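Local coordinates for pectate lyase (Paenibacillus sp. 0602, PDB 5GT5), which probably cleaves polygalacturonate and partly methylated pectin by endo-acting, calcium-dependent beta-elimination, acting as a secreted polysaccharide lyase of family 1, at residues G182-V186 / N260-T264; H247-S253 / P278-G282; N284-I290 / A333-S339; S323-S328 / D343-R349. The protein carries 1 engineered substitution. One frame throughout, in Å; residues are numbered along the deposited sequence.

Overall arrangement
All four contacts pair parallel strands of successive coils in a right-handed parallel beta-helix. Contacts 1 and 3 belong to one sheet, joined by L261 O to N284 N and I263 O to H286 N, 2.9 Å each. Contacts 2 and 4 belong to another, joined by P278 O to I327 N and L280 N to I327 O, also 2.9 Å each. The sheets pack across the core, for instance V336 CG2 on A326 CB at 3.9 Å. The second sheet lies nearer the probable catalytic site: at their nearest atoms, the side chains of L248 and D178, a likely calcium ligand, are about 3 Å apart, and those of R279 and I327 are about 4 and 5 Å from that of R276, the likely active-site arginine.

Contact 1 (G182-V186 / N260-T264); sequences GTSGV and NLSIT
Two short runs enter adjacent strands almost side by side, the axes of 184-186 and 262-264 being 5.0 Å apart and 12° from parallel. G182 lies opposite N260, S184 opposite S262, and V186 forms a parallel bridge with I263 (CA-CA 4.6 Å). G182 (75/12) and G185 (75/41) have positive phi, which suits residues without a side chain. In the p rotamer, S262 brings OG to accept G185 N at 2.9 Å. V186 N reaches S262 O in a weak bond of 3.3 Å, whereas T264 N donates firmly to V186 O at 2.8 Å; the latter oxygen also receives I263 CA at 3.3 Å. Such parallel ladders between coils define the right-handed beta-helix of pectate lyases, here where two coils turn into their strands. T183 O takes no direct backbone hydrogen bond from 260-264 but receives a CH...O contact from L261 CA (3.3 Å) and accepts a hydrogen bond from water 1 (2.8 Å), which donates also to S262 O (2.9 Å). The remaining polar side-chain ends are satisfied elsewhere: T183 OG1 by K180 O and S159 N, T264 OG1 by Y409 OH and F12 N, and N260 OD1 by N357 of the second subunit. Apolar branched side chains suit the interior face, where V186 and I263, both t about chi1, meet with CG1 and CD1 3.9 Å apart.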
loop_
_atom_site.group_PDB
_atom_site.type_symbol
_atom_site.label_atom_id
_atom_site.label_comp_id
_atom_site.label_asym_id
_atom_site.label_seq_id
_atom_site.Cartn_x
_atom_site.Cartn_y
_atom_site.Cartn_z
ATOM N N GLY A 182 -9.618 1.936 -7.508
ATOM C CA GLY A 182 -8.174 1.880 -7.417
ATOM C C GLY A 182 -7.631 0.920 -6.378
ATOM O O GLY A 182 -6.445 0.972 -6.072
ATOM N N THR A 183 -8.475 0.063 -5.823
ATOM C CA THR A 183 -7.993 -0.911 -4.849
ATOM C C THR A 183 -6.895 -1.803 -5.443
ATOM O O THR A 183 -7.036 -2.367 -6.524
ATOM C CB THR A 183 -9.135 -1.803 -4.339
ATOM O OG1 THR A 183 -10.046 -0.989 -3.583
ATOM C CG2 THR A 183 -8.614 -2.930 -3.446
ATOM N N SER A 184 -5.780 -1.903 -4.743
ATOM C CA SER A 184 -4.624 -2.715 -5.160
ATOM C C SER A 184 -4.220 -3.713 -4.079
ATOM O O SER A 184 -4.639 -3.621 -2.911
ATOM C CB SER A 184 -3.423 -1.832 -5.509
ATOM O OG SER A 184 -3.034 -1.069 -4.383
ATOM N N GLY A 185 -3.423 -4.695 -4.460
ATOM C CA GLY A 185 -2.857 -5.632 -3.505
ATOM C C GLY A 185 -3.854 -6.665 -3.001
ATOM O O GLY A 185 -3.864 -6.988 -1.810
ATOM N N VAL A 186 -4.692 -7.198 -3.882
ATOM C CA VAL A 186 -5.723 -8.141 -3.475
ATOM C C VAL A 186 -5.310 -9.554 -3.885
ATOM O O VAL A 186 -4.874 -9.762 -5.014
ATOM C CB VAL A 186 -7.060 -7.793 -4.147
ATOM C CG1 VAL A 186 -8.166 -8.783 -3.719
ATOM C CG2 VAL A 186 -7.436 -6.342 -3.868
ATOM N N ASN A 260 -4.652 1.182 -11.490
ATOM C CA ASN A 260 -4.027 0.764 -10.238
ATOM C C ASN A 260 -4.548 -0.533 -9.650
ATOM O O ASN A 260 -4.001 -1.034 -8.649
ATOM C CB ASN A 260 -4.164 1.872 -9.198
ATOM C CG ASN A 260 -3.563 3.172 -9.676
ATOM O OD1 ASN A 260 -4.255 4.177 -9.769
ATOM N ND2 ASN A 260 -2.288 3.139 -10.045
ATOM N N LEU A 261 -5.626 -1.052 -10.234
ATOM C CA LEU A 261 -6.194 -2.298 -9.730
ATOM C C LEU A 261 -5.231 -3.443 -9.896
ATOM O O LEU A 261 -4.662 -3.612 -10.985
ATOM C CB LEU A 261 -7.507 -2.615 -10.437
ATOM C CG LEU A 261 -8.626 -1.588 -10.290
ATOM C CD1 LEU A 261 -9.621 -1.714 -11.449
ATOM C CD2 LEU A 261 -9.340 -1.703 -8.929
ATOM N N SER A 262 -5.039 -4.221 -8.839
ATOM C CA SER A 262 -4.286 -5.459 -8.958
ATOM C C SER A 262 -4.948 -6.536 -8.115
ATOM O O SER A 262 -5.435 -6.290 -6.978
ATOM C CB SER A 262 -2.801 -5.289 -8.609
ATOM O OG SER A 262 -2.597 -4.938 -7.233
ATOM N N ILE A 263 -5.020 -7.725 -8.709
ATOM C CA ILE A 263 -5.642 -8.862 -8.049
ATOM C C ILE A 263 -5.029 -10.193 -8.491
ATOM O O ILE A 263 -4.721 -10.389 -9.670
ATOM C CB ILE A 263 -7.176 -8.841 -8.274
ATOM C CG1 ILE A 263 -7.848 -9.902 -7.417
ATOM C CG2 ILE A 263 -7.581 -9.044 -9.744
ATOM C CD1 ILE A 263 -9.371 -9.691 -7.290
ATOM N N THR A 264 -4.828 -11.080 -7.520
ATOM C CA THR A 264 -4.417 -12.458 -7.756
ATOM C C THR A 264 -5.526 -13.368 -7.306
ATOM O O THR A 264 -6.027 -13.233 -6.174
ATOM C CB THR A 264 -3.162 -12.810 -6.934
ATOM O OG1 THR A 264 -2.134 -11.860 -7.225
ATOM C CG2 THR A 264 -2.675 -14.222 -7.230
HETATM O O HOH W 1 -8.008 -4.926 -7.100
#

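Contact 2 (H247-S253 / P278-G282); sequences HLVGATS and PRLRG
The two strands run parallel in register, H247 beside P278, L248 beside R279 (CA-CA 5.3 Å), V249 beside L280 (4.8 Å) and G250 beside R281. This is one rung-to-rung step of the pectate lyase parallel beta-helix, with S179 of the preceding coil bonded to the other side of L248 and G250. R279 N donates to H247 O (3.0 Å), V249 N to R279 O (2.8 Å) and R281 N to V249 O (3.0 Å); a cis peptide bond precedes P278. G250 (99/105) must lack a side chain, since a CB would jam against V249 O and sit 3.1 Å from R281 CB. V249 (t) and L280 (t, p) turn apolar branches to the core, CG1 to CD1 3.6 Å. On the other face L248 CD1 lies 3.7 Å from R279 CD. R281 (m, t, t) suits its place by being long: its guanidinium lies with one face against T252-S253, NE forms a salt bridge with E330, and NH1 donates to G250 O at 2.9 Å.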
loop_
_atom_site.group_PDB
_atom_site.type_symbol
_atom_site.label_atom_id
_atom_site.label_comp_id
_atom_site.label_asym_id
_atom_site.label_seq_id
_atom_site.Cartn_x
_atom_site.Cartn_y
_atom_site.Cartn_z
ATOM N N HIS A 247 -16.492 -11.612 -10.184
ATOM C CA HIS A 247 -15.654 -10.519 -9.700
ATOM C C HIS A 247 -15.651 -9.336 -10.683
ATOM O O HIS A 247 -15.189 -9.478 -11.821
ATOM C CB HIS A 247 -14.185 -10.973 -9.623
ATOM C CG HIS A 247 -13.921 -12.127 -8.695
ATOM N ND1 HIS A 247 -14.214 -12.093 -7.359
ATOM C CD2 HIS A 247 -13.296 -13.312 -8.926
ATOM C CE1 HIS A 247 -13.835 -13.244 -6.797
ATOM N NE2 HIS A 247 -13.280 -13.991 -7.730
ATOM N N LEU A 248 -16.165 -8.195 -10.273
ATOM C CA LEU A 248 -16.039 -6.946 -11.028
ATOM C C LEU A 248 -14.826 -6.216 -10.498
ATOM O O LEU A 248 -14.812 -5.800 -9.337
ATOM C CB LEU A 248 -17.296 -6.091 -10.858
ATOM C CG LEU A 248 -17.296 -4.796 -11.681
ATOM C CD1 LEU A 248 -17.241 -5.073 -13.195
ATOM C CD2 LEU A 248 -18.535 -3.985 -11.301
ATOM N N VAL A 249 -13.790 -6.113 -11.323
ATOM C CA VAL A 249 -12.541 -5.455 -10.916
ATOM C C VAL A 249 -12.394 -4.198 -11.778
ATOM O O VAL A 249 -11.902 -4.260 -12.914
ATOM C CB VAL A 249 -11.331 -6.398 -11.059
ATOM C CG1 VAL A 249 -10.080 -5.743 -10.501
ATOM C CG2 VAL A 249 -11.617 -7.731 -10.337
ATOM N N GLY A 250 -12.871 -3.071 -11.251
ATOM C CA GLY A 250 -12.952 -1.809 -11.972
ATOM C C GLY A 250 -14.362 -1.654 -12.456
ATOM O O GLY A 250 -14.790 -2.320 -13.425
ATOM N N ALA A 251 -15.109 -0.784 -11.797
ATOM C CA ALA A 251 -16.547 -0.714 -12.066
ATOM C C ALA A 251 -16.992 0.367 -13.028
ATOM O O ALA A 251 -18.117 0.341 -13.487
ATOM C CB ALA A 251 -17.316 -0.583 -10.771
ATOM N N THR A 252 -16.126 1.337 -13.307
ATOM C CA THR A 252 -16.511 2.465 -14.154
ATOM C C THR A 252 -15.618 2.535 -15.382
ATOM O O THR A 252 -14.399 2.503 -15.269
ATOM C CB THR A 252 -16.395 3.770 -13.383
ATOM O OG1 THR A 252 -17.139 3.668 -12.153
ATOM C CG2 THR A 252 -16.936 4.959 -14.220
ATOM N N SER A 253 -16.218 2.674 -16.566
ATOM C CA SER A 253 -15.447 2.660 -17.790
ATOM C C SER A 253 -14.446 3.835 -17.854
ATOM O O SER A 253 -14.788 5.007 -17.569
ATOM C CB SER A 253 -16.407 2.694 -18.975
ATOM O OG SER A 253 -15.720 2.465 -20.171
ATOM N N PRO A 278 -11.855 -13.194 -13.771
ATOM C CA PRO A 278 -12.539 -11.971 -13.347
ATOM C C PRO A 278 -12.998 -11.168 -14.552
ATOM O O PRO A 278 -12.718 -11.547 -15.698
ATOM C CB PRO A 278 -11.441 -11.220 -12.613
ATOM C CG PRO A 278 -10.211 -11.520 -13.499
ATOM C CD PRO A 278 -10.418 -12.932 -14.022
ATOM N N ARG A 279 -13.715 -10.068 -14.312
ATOM C CA ARG A 279 -13.850 -9.034 -15.344
ATOM C C ARG A 279 -13.004 -7.840 -14.923
ATOM O O ARG A 279 -13.279 -7.194 -13.905
ATOM C CB ARG A 279 -15.299 -8.581 -15.504
ATOM C CG ARG A 279 -15.485 -7.642 -16.714
ATOM C CD ARG A 279 -16.627 -6.657 -16.461
ATOM N NE ARG A 279 -17.018 -6.027 -17.716
ATOM C CZ ARG A 279 -16.336 -5.056 -18.310
ATOM N NH1 ARG A 279 -15.224 -4.548 -17.765
ATOM N NH2 ARG A 279 -16.801 -4.597 -19.474
ATOM N N LEU A 280 -11.981 -7.537 -15.714
ATOM C CA LEU A 280 -11.047 -6.460 -15.388
ATOM C C LEU A 280 -11.157 -5.272 -16.329
ATOM O O LEU A 280 -11.301 -5.450 -17.534
ATOM C CB LEU A 280 -9.624 -7.000 -15.497
ATOM C CG LEU A 280 -8.512 -5.976 -15.215
ATOM C CD1 LEU A 280 -8.522 -5.491 -13.750
ATOM C CD2 LEU A 280 -7.171 -6.646 -15.528
ATOM N N ARG A 281 -11.042 -4.059 -15.781
ATOM C CA ARG A 281 -10.761 -2.844 -16.557
ATOM C C ARG A 281 -9.395 -2.312 -16.144
ATOM O O ARG A 281 -9.109 -2.182 -14.949
ATOM C CB ARG A 281 -11.774 -1.741 -16.238
ATOM C CG ARG A 281 -13.144 -1.958 -16.786
ATOM C CD ARG A 281 -14.041 -0.762 -16.442
ATOM N NE ARG A 281 -15.238 -0.794 -17.254
ATOM C CZ ARG A 281 -16.406 -1.313 -16.908
ATOM N NH1 ARG A 281 -16.597 -1.864 -15.708
ATOM N NH2 ARG A 281 -17.412 -1.281 -17.772
ATOM N N GLY A 282 -8.542 -1.989 -17.126
ATOM C CA GLY A 282 -7.371 -1.136 -16.876
ATOM C C GLY A 282 -6.152 -1.665 -16.141
ATOM O O GLY A 282 -5.025 -1.319 -16.475
HETATM O O HOH W 2 -14.291 -4.729 -14.960
#

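Contact 3 (N284-I290 / A333-S339); sequences NAHAYNI and AVLVEKS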
loop_
_atom_site.group_PDB
_atom_site.type_symbol
_atom_site.label_atom_id
_atom_site.label_comp_id
_atom_site.label_asym_id
_atom_site.label_seq_id
_atom_site.Cartn_x
_atom_site.Cartn_y
_atom_site.Cartn_z
ATOM N N ASN A 284 -4.282 -4.965 -13.555
ATOM C CA ASN A 284 -3.593 -6.237 -13.691
ATOM C C ASN A 284 -4.278 -7.307 -12.886
ATOM O O ASN A 284 -4.543 -7.126 -11.701
ATOM C CB ASN A 284 -2.146 -6.140 -13.192
ATOM C CG ASN A 284 -1.296 -5.247 -14.037
ATOM O OD1 ASN A 284 -1.029 -5.537 -15.198
ATOM N ND2 ASN A 284 -0.826 -4.148 -13.442
ATOM N N ALA A 285 -4.580 -8.432 -13.526
ATOM C CA ALA A 285 -5.157 -9.570 -12.826
ATOM C C ALA A 285 -4.438 -10.845 -13.202
ATOM O O ALA A 285 -4.225 -11.088 -14.394
ATOM C CB ALA A 285 -6.625 -9.717 -13.149
ATOM N N HIS A 286 -4.104 -11.660 -12.204
ATOM C CA HIS A 286 -3.416 -12.931 -12.403
ATOM C C HIS A 286 -4.218 -14.030 -11.728
ATOM O O HIS A 286 -4.434 -13.981 -10.503
ATOM C CB HIS A 286 -1.997 -12.822 -11.812
ATOM C CG HIS A 286 -1.197 -14.092 -11.884
ATOM N ND1 HIS A 286 -0.330 -14.470 -10.881
ATOM C CD2 HIS A 286 -1.083 -15.022 -12.859
ATOM C CE1 HIS A 286 0.247 -15.614 -11.211
ATOM N NE2 HIS A 286 -0.197 -15.981 -12.394
ATOM N N ALA A 287 -4.665 -15.005 -12.518
ATOM C CA ALA A 287 -5.311 -16.200 -11.992
ATOM C C ALA A 287 -4.427 -17.401 -12.300
ATOM O O ALA A 287 -4.010 -17.617 -13.441
ATOM C CB ALA A 287 -6.679 -16.380 -12.591
ATOM N N TYR A 288 -4.112 -18.166 -11.268
ATOM C CA TYR A 288 -3.397 -19.421 -11.469
ATOM C C TYR A 288 -4.021 -20.538 -10.669
ATOM O O TYR A 288 -4.541 -20.330 -9.574
ATOM C CB TYR A 288 -1.894 -19.285 -11.184
ATOM C CG TYR A 288 -1.440 -19.072 -9.734
ATOM C CD1 TYR A 288 -1.332 -17.784 -9.195
ATOM C CD2 TYR A 288 -1.056 -20.161 -8.921
ATOM C CE1 TYR A 288 -0.840 -17.586 -7.914
ATOM C CE2 TYR A 288 -0.576 -19.966 -7.615
ATOM C CZ TYR A 288 -0.501 -18.679 -7.122
ATOM O OH TYR A 288 -0.028 -18.465 -5.849
ATOM N N ASN A 289 -4.001 -21.751 -11.224
ATOM C CA ASN A 289 -4.558 -22.913 -10.529
ATOM C C ASN A 289 -5.971 -22.639 -10.043
ATOM O O ASN A 289 -6.306 -22.932 -8.893
ATOM C CB ASN A 289 -3.685 -23.331 -9.334
ATOM C CG ASN A 289 -2.323 -23.931 -9.735
ATOM O OD1 ASN A 289 -1.391 -23.885 -8.930
ATOM N ND2 ASN A 289 -2.213 -24.511 -10.931
ATOM N N ILE A 290 -6.800 -22.076 -10.925
ATOM C CA ILE A 290 -8.236 -21.952 -10.618
ATOM C C ILE A 290 -9.030 -22.915 -11.470
ATOM O O ILE A 290 -8.507 -23.437 -12.464
ATOM C CB ILE A 290 -8.790 -20.495 -10.763
ATOM C CG1 ILE A 290 -8.756 -19.997 -12.220
ATOM C CG2 ILE A 290 -8.008 -19.546 -9.805
ATOM C CD1 ILE A 290 -9.652 -18.762 -12.441
ATOM N N ALA A 333 -4.661 -6.058 -18.185
ATOM C CA ALA A 333 -3.854 -7.258 -18.459
ATOM C C ALA A 333 -4.355 -8.395 -17.565
ATOM O O ALA A 333 -4.369 -8.240 -16.330
ATOM C CB ALA A 333 -2.392 -6.997 -18.180
ATOM N N VAL A 334 -4.802 -9.500 -18.181
ATOM C CA VAL A 334 -5.229 -10.706 -17.450
ATOM C C VAL A 334 -4.409 -11.889 -17.920
ATOM O O VAL A 334 -4.341 -12.145 -19.131
ATOM C CB VAL A 334 -6.718 -11.046 -17.708
ATOM C CG1 VAL A 334 -7.082 -12.374 -17.028
ATOM C CG2 VAL A 334 -7.654 -9.917 -17.216
ATOM N N LEU A 335 -3.754 -12.581 -16.998
ATOM C CA LEU A 335 -3.121 -13.854 -17.307
ATOM C C LEU A 335 -3.799 -14.934 -16.486
ATOM O O LEU A 335 -3.907 -14.815 -15.256
ATOM C CB LEU A 335 -1.630 -13.812 -16.975
ATOM C CG LEU A 335 -0.913 -15.164 -17.074
ATOM C CD1 LEU A 335 -0.801 -15.635 -18.528
ATOM C CD2 LEU A 335 0.462 -15.133 -16.376
ATOM N N VAL A 336 -4.269 -15.979 -17.159
ATOM C CA VAL A 336 -4.764 -17.213 -16.515
ATOM C C VAL A 336 -3.795 -18.323 -16.828
ATOM O O VAL A 336 -3.437 -18.503 -18.000
ATOM C CB VAL A 336 -6.140 -17.600 -17.041
ATOM C CG1 VAL A 336 -6.591 -18.911 -16.402
ATOM C CG2 VAL A 336 -7.151 -16.467 -16.771
ATOM N N GLU A 337 -3.333 -19.057 -15.821
ATOM C CA GLU A 337 -2.435 -20.175 -16.097
ATOM C C GLU A 337 -2.696 -21.407 -15.262
ATOM O O GLU A 337 -3.173 -21.323 -14.122
ATOM C CB GLU A 337 -0.967 -19.775 -16.034
ATOM C CG GLU A 337 -0.493 -19.368 -14.701
ATOM C CD GLU A 337 0.917 -18.753 -14.710
ATOM O OE1 GLU A 337 1.764 -19.089 -15.583
ATOM O OE2 GLU A 337 1.153 -17.884 -13.854
ATOM N N LYS A 338 -2.356 -22.560 -15.829
ATOM C CA LYS A 338 -2.383 -23.819 -15.112
ATOM C C LYS A 338 -3.736 -24.020 -14.460
ATOM O O LYS A 338 -3.841 -24.389 -13.301
ATOM C CB LYS A 338 -1.236 -23.861 -14.086
ATOM C CG LYS A 338 0.165 -23.704 -14.675
ATOM C CD LYS A 338 0.704 -25.009 -15.257
ATOM C CE LYS A 338 2.122 -24.805 -15.816
ATOM N NZ LYS A 338 2.607 -26.040 -16.504
ATOM N N SER A 339 -4.780 -23.747 -15.223
ATOM C CA SER A 339 -6.130 -23.831 -14.696
ATOM C C SER A 339 -6.940 -24.905 -15.420
ATOM O O SER A 339 -6.421 -25.566 -16.333
ATOM C CB SER A 339 -6.781 -22.459 -14.784
ATOM O OG SER A 339 -6.113 -21.565 -13.882
#
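H286 lies alongside L335, its CD2 3.8 Å from L335 CD2, and presents its ring edge to E337, where NE2 donates to OE2 at 2.8 Å. Histidine suits this place because both ring nitrogens find partners: ND1 meets Y409 OH, while E337 OE2 also meets Y411 OH. The face carrying N284, H286, Y288 and E337, along with the apolar A333 and L335, is covered by other parts of the chain. On the opposite face the small A285 and A287 sit beside V334 and V336, each CB 4.2 Å from the CG2 of its neighbour; V334 reaches S328 and V336 reaches A326 across the core. The strands behind these side chains are nearly ideal, with axes 4.7 Å apart at 6° and five consecutive bridges from N284-A333 to Y288-E337. The hydrogen bonds alternate: A285 N to A333 O (2.8 Å), L335 N to A285 O (3.0 Å), A287 N to L335 O (2.8 Å), E337 N to A287 O (2.9 Å) and N289 N to E337 O (3.0 Å). The chains then bend together, N289 (51/47) and K338 (52/45) both adopting left-handed helical angles. N289 ND2 donates to K338 O at 2.9 Å while its OD1 accepts D414 N, and S339 OG accepts I290 N at 3.1 Å while donating to E337 O at 3.0 Å. Stacked turns with asparagine bonding to the next coil typify the tight bend between two sheets of a pectate lyase beta-helix.

Contact 4 (S323-S328 / D343-R349); sequences SNGAIS and DVQYPVR
S323, just before the strand, does double duty toward the run 343-349: its O accepts Y346 N at 2.9 Å and its OG, on a t rotamer, accepts Q345 N at 2.8 Å. Water 3 lies 2.7 Å from S323 OG and donates to D343 O (2.8 Å). N324 forms a parallel bridge with Y346 (CA-CA 4.8 Å); in its m rotamer OD1 lies 3.4 Å from R349 CD, while ND2 donates to D275. Next comes G325 (-118/-106), with G325 CA only 4.0 Å from P347 CA. A CB there would clash with P347 O at 2.5 Å, so glycine fits. G325 N makes a weak bond to Y346 O (3.1 Å) and also donates to water 4 (2.8 Å), which donates to Y346 O (2.5 Å) and A326 O (3.0 Å). A326 N donates to P347 O and A326 O accepts R349 N, both at 2.9 Å; the small A326 CB turns with V348 to the core, both side chains touching I364. I327 faces the other way beside R349: I327 CG1 lies 4.0 Å from R349 CB, and R349 NE is hydrogen-bonded to Q352. S328 N finally donates to R349 O at 2.9 Å. With strand axes 4.4 Å apart and 16° from parallel, this is the step between adjacent coils of a right-handed parallel beta-helix, on the sheet that adjoins the probable catalytic arginine, R276.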
loop_
_atom_site.group_PDB
_atom_site.type_symbol
_atom_site.label_atom_id
_atom_site.label_comp_id
_atom_site.label_asym_id
_atom_site.label_seq_id
_atom_site.Cartn_x
_atom_site.Cartn_y
_atom_site.Cartn_z
ATOM N N SER A 323 -22.172 -17.534 -20.536
ATOM C CA SER A 323 -21.141 -18.580 -20.487
ATOM C C SER A 323 -19.783 -17.998 -20.796
ATOM O O SER A 323 -19.177 -18.295 -21.828
ATOM C CB SER A 323 -21.515 -19.706 -21.464
ATOM O OG SER A 323 -20.756 -20.879 -21.232
ATOM N N ASN A 324 -19.331 -17.129 -19.892
ATOM C CA ASN A 324 -18.059 -16.456 -20.015
ATOM C C ASN A 324 -17.082 -16.941 -18.970
ATOM O O ASN A 324 -17.478 -17.516 -17.965
ATOM C CB ASN A 324 -18.210 -14.945 -19.849
ATOM C CG ASN A 324 -18.971 -14.280 -20.993
ATOM O OD1 ASN A 324 -19.160 -14.858 -22.081
ATOM N ND2 ASN A 324 -19.419 -13.036 -20.739
ATOM N N GLY A 325 -15.812 -16.690 -19.191
ATOM C CA GLY A 325 -14.764 -17.028 -18.239
ATOM C C GLY A 325 -14.038 -15.786 -17.744
ATOM O O GLY A 325 -14.584 -15.012 -16.941
ATOM N N ALA A 326 -12.809 -15.586 -18.214
ATOM C CA ALA A 326 -11.998 -14.416 -17.858
ATOM C C ALA A 326 -12.161 -13.345 -18.932
ATOM O O ALA A 326 -12.234 -13.654 -20.144
ATOM C CB ALA A 326 -10.510 -14.835 -17.745
ATOM N N ILE A 327 -12.241 -12.087 -18.506
ATOM C CA ILE A 327 -12.514 -10.972 -19.415
ATOM C C ILE A 327 -11.558 -9.829 -19.089
ATOM O O ILE A 327 -11.538 -9.334 -17.956
ATOM C CB ILE A 327 -13.966 -10.463 -19.240
ATOM C CG1 ILE A 327 -14.967 -11.604 -19.433
ATOM C CG2 ILE A 327 -14.264 -9.393 -20.302
ATOM C CD1 ILE A 327 -15.575 -12.123 -18.151
ATOM N N SER A 328 -10.771 -9.401 -20.072
ATOM C CA SER A 328 -9.892 -8.251 -19.924
ATOM C C SER A 328 -10.387 -7.144 -20.837
ATOM O O SER A 328 -10.604 -7.383 -22.032
ATOM C CB SER A 328 -8.466 -8.606 -20.349
ATOM O OG SER A 328 -7.607 -7.502 -20.050
ATOM N N ASP A 343 -16.965 -26.424 -19.701
ATOM C CA ASP A 343 -18.308 -26.066 -20.134
ATOM C C ASP A 343 -18.583 -24.569 -20.059
ATOM O O ASP A 343 -19.707 -24.129 -19.847
ATOM C CB ASP A 343 -19.351 -26.913 -19.407
ATOM C CG ASP A 343 -19.441 -28.324 -19.981
ATOM O OD1 ASP A 343 -18.931 -28.529 -21.105
ATOM O OD2 ASP A 343 -20.041 -29.216 -19.329
ATOM N N VAL A 344 -17.531 -23.802 -20.304
ATOM C CA VAL A 344 -17.623 -22.356 -20.497
ATOM C C VAL A 344 -17.422 -22.090 -21.983
ATOM O O VAL A 344 -16.365 -22.410 -22.535
ATOM C CB VAL A 344 -16.547 -21.614 -19.672
ATOM C CG1 VAL A 344 -16.570 -20.123 -20.001
ATOM C CG2 VAL A 344 -16.771 -21.844 -18.151
ATOM N N GLN A 345 -18.433 -21.534 -22.637
ATOM C CA GLN A 345 -18.388 -21.388 -24.096
ATOM C C GLN A 345 -17.387 -20.324 -24.566
ATOM O O GLN A 345 -16.745 -20.476 -25.619
ATOM C CB GLN A 345 -19.783 -21.083 -24.630
ATOM C CG GLN A 345 -19.813 -21.070 -26.195
ATOM C CD GLN A 345 -21.215 -21.102 -26.760
ATOM O OE1 GLN A 345 -22.184 -21.359 -26.049
ATOM N NE2 GLN A 345 -21.327 -20.863 -28.060
ATOM N N TYR A 346 -17.271 -19.232 -23.808
ATOM C CA TYR A 346 -16.421 -18.107 -24.195
ATOM C C TYR A 346 -15.453 -17.845 -23.062
ATOM O O TYR A 346 -15.592 -16.878 -22.318
ATOM C CB TYR A 346 -17.252 -16.848 -24.490
ATOM C CG TYR A 346 -18.287 -17.055 -25.578
ATOM C CD1 TYR A 346 -17.906 -17.078 -26.908
ATOM C CD2 TYR A 346 -19.631 -17.230 -25.269
ATOM C CE1 TYR A 346 -18.855 -17.281 -27.917
ATOM C CE2 TYR A 346 -20.583 -17.423 -26.265
ATOM C CZ TYR A 346 -20.183 -17.441 -27.579
ATOM O OH TYR A 346 -21.137 -17.626 -28.561
ATOM N N PRO A 347 -14.449 -18.708 -22.903
ATOM C CA PRO A 347 -13.588 -18.618 -21.714
ATOM C C PRO A 347 -12.655 -17.414 -21.653
ATOM O O PRO A 347 -12.161 -17.109 -20.564
ATOM C CB PRO A 347 -12.755 -19.906 -21.793
ATOM C CG PRO A 347 -12.757 -20.258 -23.294
ATOM C CD PRO A 347 -14.133 -19.868 -23.765
ATOM N N VAL A 348 -12.392 -16.784 -22.789
ATOM C CA VAL A 348 -11.353 -15.771 -22.879
ATOM C C VAL A 348 -11.900 -14.624 -23.718
ATOM O O VAL A 348 -12.026 -14.746 -24.944
ATOM C CB VAL A 348 -10.056 -16.346 -23.546
ATOM C CG1 VAL A 348 -8.935 -15.288 -23.517
ATOM C CG2 VAL A 348 -9.568 -17.609 -22.837
ATOM N N ARG A 349 -12.215 -13.500 -23.085
ATOM C CA ARG A 349 -12.800 -12.361 -23.802
ATOM C C ARG A 349 -11.963 -11.124 -23.596
ATOM O O ARG A 349 -11.365 -10.920 -22.528
ATOM C CB ARG A 349 -14.243 -12.103 -23.347
ATOM C CG ARG A 349 -15.189 -13.222 -23.717
ATOM C CD ARG A 349 -16.608 -12.905 -23.286
ATOM N NE ARG A 349 -17.202 -11.955 -24.196
ATOM C CZ ARG A 349 -17.798 -12.293 -25.342
ATOM N NH1 ARG A 349 -17.915 -13.569 -25.692
ATOM N NH2 ARG A 349 -18.292 -11.352 -26.133
HETATM O O HOH W 3 -21.966 -22.540 -19.482
HETATM O O HOH W 4 -14.846 -14.835 -21.009
#